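Local structure of ketol-acid reductoisomerase (uncultured archaeon GZfos26G2, 4XDY) at residues Ser12-Lys17 and Ser38-Val43. The protein catalyses the magnesium-dependent alkyl migration and NADH-linked reduction of (S)-2-acetolactate to (R)-2,3-dihydroxy-isovalerate in branched-chain amino acid biosynthesis. Sequence-based numbering, arbitrary orientation.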
ATOM      1  N   SER A  12       7.701  16.854 -29.249  1.00 34.40           N
ATOM      2  CA  SER A  12       7.612  18.131 -29.933  1.00 30.61           C
ATOM      3  C   SER A  12       6.393  18.297 -30.812  1.00 29.98           C
ATOM      4  O   SER A  12       5.954  19.418 -30.999  1.00 30.32           O
ATOM      5  CB  SER A  12       8.914  18.374 -30.742  1.00 32.17           C
ATOM      6  OG  SER A  12       9.138  17.367 -31.666  1.00 38.38           O
ATOM      7  N   ILE A  13       5.769  17.218 -31.309  1.00 27.63           N
ATOM      8  CA  ILE A  13       4.523  17.361 -32.015  1.00 27.93           C
ATOM      9  C   ILE A  13       3.414  18.219 -31.290  1.00 29.03           C
ATOM     10  O   ILE A  13       2.554  18.838 -31.939  1.00 32.31           O
ATOM     11  CB  ILE A  13       3.928  16.027 -32.489  1.00 30.17           C
ATOM     12  CG1 ILE A  13       2.895  16.295 -33.580  1.00 33.56           C
ATOM     13  CG2 ILE A  13       3.291  15.219 -31.322  1.00 32.15           C
ATOM     14  CD1 ILE A  13       2.454  15.066 -34.306  1.00 33.46           C
ATOM     15  N   LEU A  14       3.412  18.159 -29.962  1.00 30.52           N
ATOM     16  CA  LEU A  14       2.386  18.869 -29.145  1.00 31.96           C
ATOM     17  C   LEU A  14       2.593  20.376 -29.098  1.00 36.01           C
ATOM     18  O   LEU A  14       1.666  21.107 -28.707  1.00 36.45           O
ATOM     19  CB  LEU A  14       2.362  18.332 -27.724  1.00 36.02           C
ATOM     20  CG  LEU A  14       1.954  16.874 -27.580  1.00 34.37           C
ATOM     21  CD1 LEU A  14       1.832  16.535 -26.097  1.00 36.58           C
ATOM     22  CD2 LEU A  14       0.659  16.582 -28.302  1.00 33.04           C
ATOM     23  N   ARG A  15       3.788  20.821 -29.489  1.00 36.47           N
ATOM     24  CA  ARG A  15       4.098  22.259 -29.689  1.00 42.78           C
ATOM     25  C   ARG A  15       2.989  23.066 -30.366  1.00 40.92           C
ATOM     26  O   ARG A  15       2.677  24.135 -29.968  1.00 48.73           O
ATOM     27  CB  ARG A  15       5.399  22.415 -30.508  1.00 45.99           C
ATOM     28  N   ASP A  16       2.372  22.613 -31.407  1.00 42.94           N
ATOM     29  CA  ASP A  16       1.317  23.493 -31.956  1.00 52.65           C
ATOM     30  C   ASP A  16      -0.014  22.724 -31.927  1.00 56.11           C
ATOM     31  O   ASP A  16      -0.795  22.714 -32.888  1.00 49.10           O
ATOM     32  CB  ASP A  16       1.691  23.919 -33.358  1.00 61.85           C
ATOM     33  CG  ASP A  16       2.387  22.812 -34.090  1.00 68.75           C
ATOM     34  OD1 ASP A  16       2.043  21.632 -33.805  1.00 69.53           O
ATOM     35  OD2 ASP A  16       3.312  23.102 -34.874  1.00 71.04           O
ATOM     36  N   LYS A  17      -0.263  22.043 -30.817  1.00 41.19           N
ATOM     37  CA  LYS A  17      -1.541  21.393 -30.704  1.00 41.23           C
ATOM     38  C   LYS A  17      -2.176  21.873 -29.400  1.00 33.23           C
ATOM     39  O   LYS A  17      -1.487  22.117 -28.411  1.00 39.18           O
ATOM     40  CB  LYS A  17      -1.375  19.881 -30.758  1.00 37.12           C
ATOM     41  CG  LYS A  17      -1.396  19.401 -32.182  1.00 42.41           C
ATOM     42  CD  LYS A  17      -1.100  17.950 -32.301  1.00 39.74           C
ATOM     43  CE  LYS A  17      -0.964  17.562 -33.763  1.00 36.12           C
ATOM     44  NZ  LYS A  17      -2.239  17.423 -34.484  1.00 35.46           N
ATOM     45  N   SER A  38       3.960  21.379 -18.359  1.00 27.06           N
ATOM     46  CA  SER A  38       4.929  21.004 -19.356  1.00 29.24           C
ATOM     47  C   SER A  38       4.857  21.913 -20.577  1.00 31.28           C
ATOM     48  O   SER A  38       5.562  21.671 -21.517  1.00 32.06           O
ATOM     49  CB  SER A  38       4.681  19.535 -19.767  1.00 27.26           C
ATOM     50  OG  SER A  38       5.133  18.738 -18.688  1.00 26.71           O
ATOM     51  N   GLY A  39       4.023  22.946 -20.555  1.00 30.97           N
ATOM     52  CA  GLY A  39       4.021  23.916 -21.618  1.00 29.78           C
ATOM     53  C   GLY A  39       3.070  23.589 -22.699  1.00 32.33           C
ATOM     54  O   GLY A  39       3.105  24.233 -23.721  1.00 29.33           O
ATOM     55  N   ILE A  40       2.139  22.638 -22.506  1.00 28.78           N
ATOM     56  CA  ILE A  40       1.174  22.318 -23.580  1.00 28.07           C
ATOM     57  C   ILE A  40      -0.048  23.189 -23.436  1.00 27.05           C
ATOM     58  O   ILE A  40      -0.450  23.495 -22.331  1.00 33.01           O
ATOM     59  CB  ILE A  40       0.782  20.784 -23.578  1.00 28.14           C
ATOM     60  CG1 ILE A  40       2.054  19.888 -23.537  1.00 30.67           C
ATOM     61  CG2 ILE A  40      -0.227  20.443 -24.682  1.00 30.78           C
ATOM     62  CD1 ILE A  40       3.218  20.273 -24.458  1.00 32.73           C
ATOM     63  N   ASN A  41      -0.622  23.573 -24.551  1.00 26.59           N
ATOM     64  CA  ASN A  41      -1.814  24.390 -24.572  1.00 29.32           C
ATOM     65  C   ASN A  41      -3.045  23.520 -24.260  1.00 30.77           C
ATOM     66  O   ASN A  41      -3.380  22.615 -25.028  1.00 30.04           O
ATOM     67  CB  ASN A  41      -2.012  25.089 -25.944  1.00 32.88           C
ATOM     68  CG  ASN A  41      -3.114  26.181 -25.916  1.00 38.28           C
ATOM     69  OD1 ASN A  41      -3.968  26.287 -26.816  1.00 43.82           O
ATOM     70  ND2 ASN A  41      -3.059  27.025 -24.889  1.00 41.76           N
ATOM     71  N   VAL A  42      -3.738  23.807 -23.146  1.00 27.78           N
ATOM     72  CA  VAL A  42      -4.927  23.016 -22.753  1.00 28.49           C
ATOM     73  C   VAL A  42      -6.161  23.863 -22.609  1.00 28.81           C
ATOM     74  O   VAL A  42      -6.089  24.959 -22.010  1.00 35.59           O
ATOM     75  CB  VAL A  42      -4.694  22.320 -21.384  1.00 29.16           C
ATOM     76  CG1 VAL A  42      -5.953  21.538 -20.945  1.00 29.01           C
ATOM     77  CG2 VAL A  42      -3.471  21.424 -21.451  1.00 29.21           C
ATOM     78  N   VAL A  43      -7.303  23.361 -23.065  1.00 24.32           N
ATOM     79  CA  VAL A  43      -8.573  23.970 -22.703  1.00 29.71           C
ATOM     80  C   VAL A  43      -9.435  22.926 -22.030  1.00 30.04           C
ATOM     81  O   VAL A  43      -9.244  21.719 -22.326  1.00 27.71           O
ATOM     82  CB  VAL A  43      -9.283  24.647 -23.885  1.00 32.21           C
ATOM     83  CG1 VAL A  43      -8.316  25.686 -24.473  1.00 39.71           C
ATOM     84  CG2 VAL A  43      -9.740  23.667 -24.930  1.00 31.83           C
TER
HETATM   85  O   HOH W   1       0.587  23.026 -27.071  1.00 36.70           O
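The carbonyl of Lys17 is flanked on both faces: Asn41 CB lies to one side of its plane, 3.9 Å from Lys17 O, and Ile40 CG2 lies to the opposite side, 4.3 Å from Lys17 O. Asn41 thus meets this carbonyl through CB and not through its flat amide. The Asn41 carboxamide extends beyond this point, CG being anti to the backbone N (chi1 -169°), and its OD1 is hydrogen-bonded to OG1 of Thr18, the next residue after Lys17. This torsion directs the amide away from the side of CA that carries the backbone N-H. There a water joins three backbone groups: it accepts from Asn41 N at 2.8 Å and donates both its protons, to Leu14 O at 2.7 Å and to Lys17 O at 2.6 Å. The two carbonyls thus converge on one molecule, and the water supplies the polar link between the segments. The bridge lies beside two neighbouring parallel strands of the Rossmann domain, 18-22 and 41-50, linked by helix 26-37 in a beta-alpha-beta crossover that carries the GxGxxG sequence of the dinucleotide-binding fold. Gly39, with positive phi, closes that helix in a Schellman motif, and the chain runs on through Ile40 toward strand 41-50. Beside the water the contact is apolar. Ile40 CD1 rests on Leu14 CB at 3.9 Å, while Leu14 CD1 approaches Ile40 CG1 at 4.2 Å. The chi2 of Ile40 (-44°) turns its CD1 toward the 3-10 turn of 12-14, and the Ile40 side chain also touches Ile19. Leu14 continues inward to Ala171 on helix 165-175, and the loop turns toward strand 18-22 through the bond from Lys17 N to Leu14 O, an oxygen that therefore serves both this amide and the water.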